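Local coordinates for protein orotidine-5-phosphate decarboxylase/orotate phosphoribosyltransferase, putative (Ompdcase-oprtase, putative) (Leishmania infantum, PDB 3QW3) that probably catalyses, through this decarboxylase domain of a bifunctional UMP synthase, the conversion of orotidine 5'-phosphate to UMP and carbon dioxide in pyrimidine biosynthesis, at residues Y95-F100 and F122-K128; A129-K135 and N171-G177. All coordinates share one frame; numbering follows the deposited sequence.

The two contacts lie in series along the chain, with centres about 14 Å apart, in a TIM barrel of the orotidine 5'-phosphate decarboxylase family. Interaction 1 belongs to the outer layer: helix 89-102 meets the last part of helix 116-123 and the type I turn Tyr125-Lys128. Interaction 2 belongs to the barrel wall, where neighbouring parallel strands 129-135 and 172-176 pair; its centre lies about 7 Å from the centre of the chain. Segment 122-128 leads straight into strand 129-135, and Phe122 CB packs on Val130 CG2 at 3.5 Å, so helical shell and sheet are directly joined. Both contacts reach the second subunit, so helical layer and barrel wall both border the dimer interface.

Interaction 1 (Y95-F100 and F122-K128); sequences YATSAF and FMRYPDK
Lys128 lies along Phe100, the two side chains running past each other in opposite directions. Lys128 CB sits 3.6 Å from the centroid of the Phe100 ring, over the face in a CH-pi contact. A bend at chi2 (-69°) then lays the lysine chain across the ring: CG comes 3.5 Å from Phe100 CG, CD passes Phe100 CD1, and CE drops beside Phe100 CB. At the tip, NZ makes a weak hydrogen bond of 3.4 Å to Phe100 O; its stronger partner is Ala105 O. The edge of the Phe100 ring goes to Tyr125 in an edge-to-face pair, planes at 62°, with CD2 of Phe100 over the centre of the tyrosine ring. Tyr125 OH is bridged by a water to Thr97 OG1, which also bonds to Asp93 O. Ala96 CB fills the angle between two aromatics, 3.7 Å from Phe122 CD1 and 3.8 Å from Tyr125 CE1, while Tyr95 CB meets the edge of the Phe122 ring. Tyr95 also packs on Ala83 and Thr97 on Phe57, both of the second subunit. Helix 89-102 thus packs on the last part of helix 116-123 and the type I turn Tyr125-Lys128, against strand 107-110, where Phe100 and Phe122 both touch Ile108.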
loop_
_atom_site.group_PDB
_atom_site.type_symbol
_atom_site.label_atom_id
_atom_site.label_comp_id
_atom_site.label_asym_id
_atom_site.label_seq_id
_atom_site.Cartn_x
_atom_site.Cartn_y
_atom_site.Cartn_z
ATOM N N TYR A 95 -0.245 10.637 -2.406
ATOM C CA TYR A 95 -0.795 9.510 -3.161
ATOM C C TYR A 95 -2.153 9.885 -3.769
ATOM O O TYR A 95 -2.439 9.538 -4.915
ATOM C CB TYR A 95 -0.988 8.282 -2.267
ATOM C CG TYR A 95 0.253 7.456 -1.956
ATOM C CD1 TYR A 95 0.490 7.008 -0.660
ATOM C CD2 TYR A 95 1.161 7.084 -2.958
ATOM C CE1 TYR A 95 1.600 6.224 -0.354
ATOM C CE2 TYR A 95 2.289 6.297 -2.654
ATOM C CZ TYR A 95 2.493 5.882 -1.348
ATOM O OH TYR A 95 3.581 5.104 -1.022
ATOM N N ALA A 96 -2.978 10.583 -2.990
ATOM C CA ALA A 96 -4.330 10.959 -3.428
ATOM C C ALA A 96 -4.254 11.948 -4.580
ATOM O O ALA A 96 -4.906 11.757 -5.608
ATOM C CB ALA A 96 -5.151 11.534 -2.265
ATOM N N THR A 97 -3.442 12.992 -4.416
ATOM C CA THR A 97 -3.251 13.969 -5.487
ATOM C C THR A 97 -2.723 13.308 -6.758
ATOM O O THR A 97 -3.202 13.594 -7.860
ATOM C CB THR A 97 -2.342 15.134 -5.042
ATOM O OG1 THR A 97 -2.944 15.780 -3.918
ATOM C CG2 THR A 97 -2.176 16.150 -6.167
ATOM N N SER A 98 -1.745 12.419 -6.602
ATOM C CA SER A 98 -1.196 11.695 -7.737
ATOM C C SER A 98 -2.279 10.918 -8.498
ATOM O O SER A 98 -2.412 11.058 -9.713
ATOM C CB SER A 98 -0.088 10.741 -7.278
ATOM O OG SER A 98 0.332 9.923 -8.354
ATOM N N ALA A 99 -3.051 10.116 -7.772
ATOM C CA ALA A 99 -4.050 9.246 -8.388
ATOM C C ALA A 99 -5.229 10.020 -8.971
ATOM O O ALA A 99 -5.662 9.739 -10.088
ATOM C CB ALA A 99 -4.550 8.232 -7.387
ATOM N N PHE A 100 -5.723 10.993 -8.215
ATOM C CA PHE A 100 -6.989 11.650 -8.528
ATOM C C PHE A 100 -6.839 12.884 -9.414
ATOM O O PHE A 100 -7.715 13.160 -10.237
ATOM C CB PHE A 100 -7.730 12.037 -7.247
ATOM C CG PHE A 100 -8.172 10.868 -6.398
ATOM C CD1 PHE A 100 -8.470 9.621 -6.965
ATOM C CD2 PHE A 100 -8.331 11.033 -5.032
ATOM C CE1 PHE A 100 -8.896 8.556 -6.159
ATOM C CE2 PHE A 100 -8.763 9.982 -4.220
ATOM C CZ PHE A 100 -9.038 8.734 -4.787
ATOM N N PHE A 122 -7.803 10.103 1.207
ATOM C CA PHE A 122 -8.413 9.649 -0.035
ATOM C C PHE A 122 -9.907 9.975 -0.046
ATOM O O PHE A 122 -10.429 10.487 -1.038
ATOM C CB PHE A 122 -8.169 8.154 -0.242
ATOM C CG PHE A 122 -6.715 7.791 -0.330
ATOM C CD1 PHE A 122 -5.983 8.062 -1.487
ATOM C CD2 PHE A 122 -6.073 7.187 0.744
ATOM C CE1 PHE A 122 -4.633 7.729 -1.570
ATOM C CE2 PHE A 122 -4.718 6.853 0.671
ATOM C CZ PHE A 122 -4.002 7.122 -0.490
ATOM N N MET A 123 -10.574 9.720 1.073
ATOM C CA MET A 123 -12.039 9.845 1.156
ATOM C C MET A 123 -12.547 11.288 1.159
ATOM O O MET A 123 -13.740 11.530 0.953
ATOM C CB MET A 123 -12.569 9.085 2.373
ATOM C CG MET A 123 -12.302 7.584 2.314
ATOM S SD MET A 123 -12.668 6.717 3.839
ATOM C CE MET A 123 -12.305 5.031 3.361
ATOM N N ARG A 124 -11.646 12.244 1.382
ATOM C CA ARG A 124 -12.025 13.662 1.422
ATOM C C ARG A 124 -12.391 14.234 0.044
ATOM O O ARG A 124 -12.914 15.351 -0.052
ATOM C CB ARG A 124 -10.938 14.502 2.107
ATOM C CG ARG A 124 -9.586 14.480 1.419
ATOM C CD ARG A 124 -8.529 15.226 2.239
ATOM N NE ARG A 124 -8.770 16.667 2.292
ATOM C CZ ARG A 124 -8.380 17.534 1.360
ATOM N NH1 ARG A 124 -7.727 17.117 0.282
ATOM N NH2 ARG A 124 -8.647 18.825 1.508
ATOM N N TYR A 125 -12.105 13.471 -1.014
ATOM C CA TYR A 125 -12.507 13.824 -2.373
ATOM C C TYR A 125 -13.888 13.212 -2.629
ATOM O O TYR A 125 -13.982 12.022 -2.930
ATOM C CB TYR A 125 -11.536 13.238 -3.402
ATOM C CG TYR A 125 -10.141 13.835 -3.484
ATOM C CD1 TYR A 125 -9.201 13.621 -2.475
ATOM C CD2 TYR A 125 -9.746 14.559 -4.608
ATOM C CE1 TYR A 125 -7.919 14.148 -2.567
ATOM C CE2 TYR A 125 -8.465 15.091 -4.711
ATOM C CZ TYR A 125 -7.557 14.879 -3.686
ATOM O OH TYR A 125 -6.291 15.406 -3.792
ATOM N N PRO A 126 -14.964 14.017 -2.529
ATOM C CA PRO A 126 -16.313 13.446 -2.652
ATOM C C PRO A 126 -16.598 12.828 -4.026
ATOM O O PRO A 126 -17.408 11.899 -4.128
ATOM C CB PRO A 126 -17.234 14.654 -2.410
ATOM C CG PRO A 126 -16.368 15.683 -1.755
ATOM C CD PRO A 126 -15.009 15.478 -2.341
ATOM N N ASP A 127 -15.926 13.336 -5.058
ATOM C CA ASP A 127 -16.108 12.878 -6.440
ATOM C C ASP A 127 -15.294 11.624 -6.783
ATOM O O ASP A 127 -15.439 11.062 -7.876
ATOM C CB ASP A 127 -15.783 14.010 -7.427
ATOM C CG ASP A 127 -14.378 14.589 -7.237
ATOM O OD1 ASP A 127 -13.953 14.804 -6.079
ATOM O OD2 ASP A 127 -13.701 14.845 -8.258
ATOM N N LYS A 128 -14.445 11.198 -5.847
ATOM C CA LYS A 128 -13.587 10.025 -6.028
ATOM C C LYS A 128 -13.967 8.922 -5.051
ATOM O O LYS A 128 -14.417 9.195 -3.940
ATOM C CB LYS A 128 -12.110 10.404 -5.839
ATOM C CG LYS A 128 -11.634 11.593 -6.677
ATOM C CD LYS A 128 -11.574 11.278 -8.170
ATOM C CE LYS A 128 -11.199 12.511 -8.977
ATOM N NZ LYS A 128 -10.997 12.174 -10.415
HETATM O O HOH W 1 -4.735 15.474 -1.678
#

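Interaction 2 (A129-K135 and N171-G177); sequences AVFVLCK and NVGLVVG
With chi1 at -74°, Phe131 has CG beside its backbone N, and the ring lies obliquely by Gly173, its CD1 3.8 Å from Gly173 CA. No side chain stands between the ring and the bare CA of Gly173. Val175 CG2, placed beside its own backbone N, meets Phe131 CB at 3.9 Å and Leu133 CD2 at 4.0 Å. On the other face, Val132 CG2 touches Val172 CG1, and Leu174 CD2 reaches Cys134 CB.

The backbones pair in parallel, beginning with Val130 N to Asn171 O. Gly173 is gripped at both its N and its O: its N gives to Val130 O at 2.8 Å, while its O takes Val132 N in a nearly straight bond (176°). Val175 N continues the ladder to Val132 O. A beta bulge at Leu133-Lys135 then shifts the register by one, and Val175 O accepts both Cys134 N (3.0 Å) and Lys135 N (3.1 Å), each in the carbonyl plane. Gly177 N to Lys135 O resumes the pairing.

Helices 116-123, 154-163 and 181-190 cover the Leu174 face, the first tying this contact to interaction 1, and strand 107-110 flanks 129-135 on its other edge. Strands 129-135 and 172-176 are consecutive, adjacent wall strands among the eight parallel strands, taken in chain order, of a (beta/alpha)8 TIM barrel; the link between them runs through helix 154-163, a right-handed beta-alpha-beta unit as is usual in this fold.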
loop_
_atom_site.group_PDB
_atom_site.type_symbol
_atom_site.label_atom_id
_atom_site.label_comp_id
_atom_site.label_asym_id
_atom_site.label_seq_id
_atom_site.Cartn_x
_atom_site.Cartn_y
_atom_site.Cartn_z
ATOM N N ALA A 129 -13.783 7.674 -5.458
ATOM C CA ALA A 129 -14.127 6.557 -4.595
ATOM C C ALA A 129 -12.874 5.906 -4.035
ATOM O O ALA A 129 -11.812 5.949 -4.650
ATOM C CB ALA A 129 -14.948 5.538 -5.341
ATOM N N VAL A 130 -13.023 5.302 -2.864
ATOM C CA VAL A 130 -11.943 4.563 -2.227
ATOM C C VAL A 130 -12.451 3.165 -1.920
ATOM O O VAL A 130 -13.341 2.985 -1.082
ATOM C CB VAL A 130 -11.482 5.253 -0.930
ATOM C CG1 VAL A 130 -10.256 4.536 -0.348
ATOM C CG2 VAL A 130 -11.185 6.714 -1.198
ATOM N N PHE A 131 -11.889 2.180 -2.621
ATOM C CA PHE A 131 -12.200 0.782 -2.368
ATOM C C PHE A 131 -11.199 0.224 -1.364
ATOM O O PHE A 131 -10.016 0.080 -1.674
ATOM C CB PHE A 131 -12.175 -0.012 -3.673
ATOM C CG PHE A 131 -13.364 0.255 -4.562
ATOM C CD1 PHE A 131 -14.552 -0.435 -4.360
ATOM C CD2 PHE A 131 -13.283 1.182 -5.597
ATOM C CE1 PHE A 131 -15.668 -0.201 -5.177
ATOM C CE2 PHE A 131 -14.399 1.432 -6.423
ATOM C CZ PHE A 131 -15.588 0.735 -6.203
ATOM N N VAL A 132 -11.684 -0.078 -0.163
ATOM C CA VAL A 132 -10.825 -0.509 0.942
ATOM C C VAL A 132 -10.748 -2.024 0.993
ATOM O O VAL A 132 -11.773 -2.705 0.937
ATOM C CB VAL A 132 -11.342 0.030 2.296
ATOM C CG1 VAL A 132 -10.390 -0.371 3.423
ATOM C CG2 VAL A 132 -11.476 1.544 2.239
ATOM N N LEU A 133 -9.533 -2.556 1.106
ATOM C CA LEU A 133 -9.358 -4.006 1.203
ATOM C C LEU A 133 -10.163 -4.557 2.362
ATOM O O LEU A 133 -10.118 -4.019 3.470
ATOM C CB LEU A 133 -7.882 -4.366 1.380
ATOM C CG LEU A 133 -6.882 -3.821 0.363
ATOM C CD1 LEU A 133 -5.476 -4.312 0.752
ATOM C CD2 LEU A 133 -7.228 -4.257 -1.050
ATOM N N CYS A 134 -10.908 -5.627 2.107
ATOM C CA CYS A 134 -11.737 -6.222 3.149
ATOM C C CYS A 134 -11.461 -7.716 3.266
ATOM O O CYS A 134 -10.882 -8.173 4.252
ATOM C CB CYS A 134 -13.218 -5.939 2.876
ATOM S SG CYS A 134 -14.333 -6.626 4.103
ATOM N N LYS A 135 -11.857 -8.465 2.241
ATOM C CA LYS A 135 -11.601 -9.894 2.198
ATOM C C LYS A 135 -10.982 -10.250 0.861
ATOM O O LYS A 135 -11.588 -10.029 -0.184
ATOM C CB LYS A 135 -12.901 -10.678 2.419
ATOM C CG LYS A 135 -12.739 -12.201 2.382
ATOM C CD LYS A 135 -12.030 -12.725 3.626
ATOM C CE LYS A 135 -12.071 -14.253 3.698
ATOM N NZ LYS A 135 -11.293 -14.925 2.609
ATOM N N ASN A 171 -18.527 7.669 -0.452
ATOM C CA ASN A 171 -17.593 7.300 -1.515
ATOM C C ASN A 171 -16.696 6.114 -1.178
ATOM O O ASN A 171 -15.691 5.882 -1.854
ATOM C CB ASN A 171 -16.759 8.513 -1.957
ATOM C CG ASN A 171 -15.877 9.090 -0.839
ATOM O OD1 ASN A 171 -15.053 9.966 -1.094
ATOM N ND2 ASN A 171 -16.050 8.613 0.385
ATOM N N VAL A 172 -17.068 5.378 -0.133
ATOM C CA VAL A 172 -16.312 4.203 0.296
ATOM C C VAL A 172 -16.898 2.930 -0.307
ATOM O O VAL A 172 -18.120 2.735 -0.324
ATOM C CB VAL A 172 -16.266 4.093 1.841
ATOM C CG1 VAL A 172 -15.405 2.904 2.293
ATOM C CG2 VAL A 172 -15.732 5.387 2.426
ATOM N N GLY A 173 -16.008 2.081 -0.809
ATOM C CA GLY A 173 -16.353 0.750 -1.285
ATOM C C GLY A 173 -15.426 -0.251 -0.620
ATOM O O GLY A 173 -14.529 0.131 0.137
ATOM N N LEU A 174 -15.642 -1.530 -0.894
ATOM C CA LEU A 174 -14.830 -2.592 -0.318
ATOM C C LEU A 174 -14.306 -3.527 -1.389
ATOM O O LEU A 174 -14.999 -3.793 -2.368
ATOM C CB LEU A 174 -15.651 -3.406 0.681
ATOM C CG LEU A 174 -16.094 -2.687 1.954
ATOM C CD1 LEU A 174 -17.100 -3.542 2.698
ATOM C CD2 LEU A 174 -14.897 -2.399 2.834
ATOM N N VAL A 175 -13.087 -4.034 -1.195
ATOM C CA VAL A 175 -12.553 -5.096 -2.053
ATOM C C VAL A 175 -12.869 -6.434 -1.389
ATOM O O VAL A 175 -12.434 -6.689 -0.264
ATOM C CB VAL A 175 -11.023 -4.960 -2.298
ATOM C CG1 VAL A 175 -10.532 -6.076 -3.243
ATOM C CG2 VAL A 175 -10.702 -3.587 -2.881
ATOM N N VAL A 176 -13.639 -7.272 -2.082
ATOM C CA VAL A 176 -14.116 -8.545 -1.537
ATOM C C VAL A 176 -14.009 -9.608 -2.627
ATOM O O VAL A 176 -14.658 -9.493 -3.673
ATOM C CB VAL A 176 -15.597 -8.464 -1.040
ATOM C CG1 VAL A 176 -15.958 -9.699 -0.209
ATOM C CG2 VAL A 176 -15.849 -7.199 -0.222
ATOM N N GLY A 177 -13.208 -10.638 -2.368
ATOM C CA GLY A 177 -12.954 -11.709 -3.336
ATOM C C GLY A 177 -14.178 -12.544 -3.676
ATOM O O GLY A 177 -15.117 -12.631 -2.888
#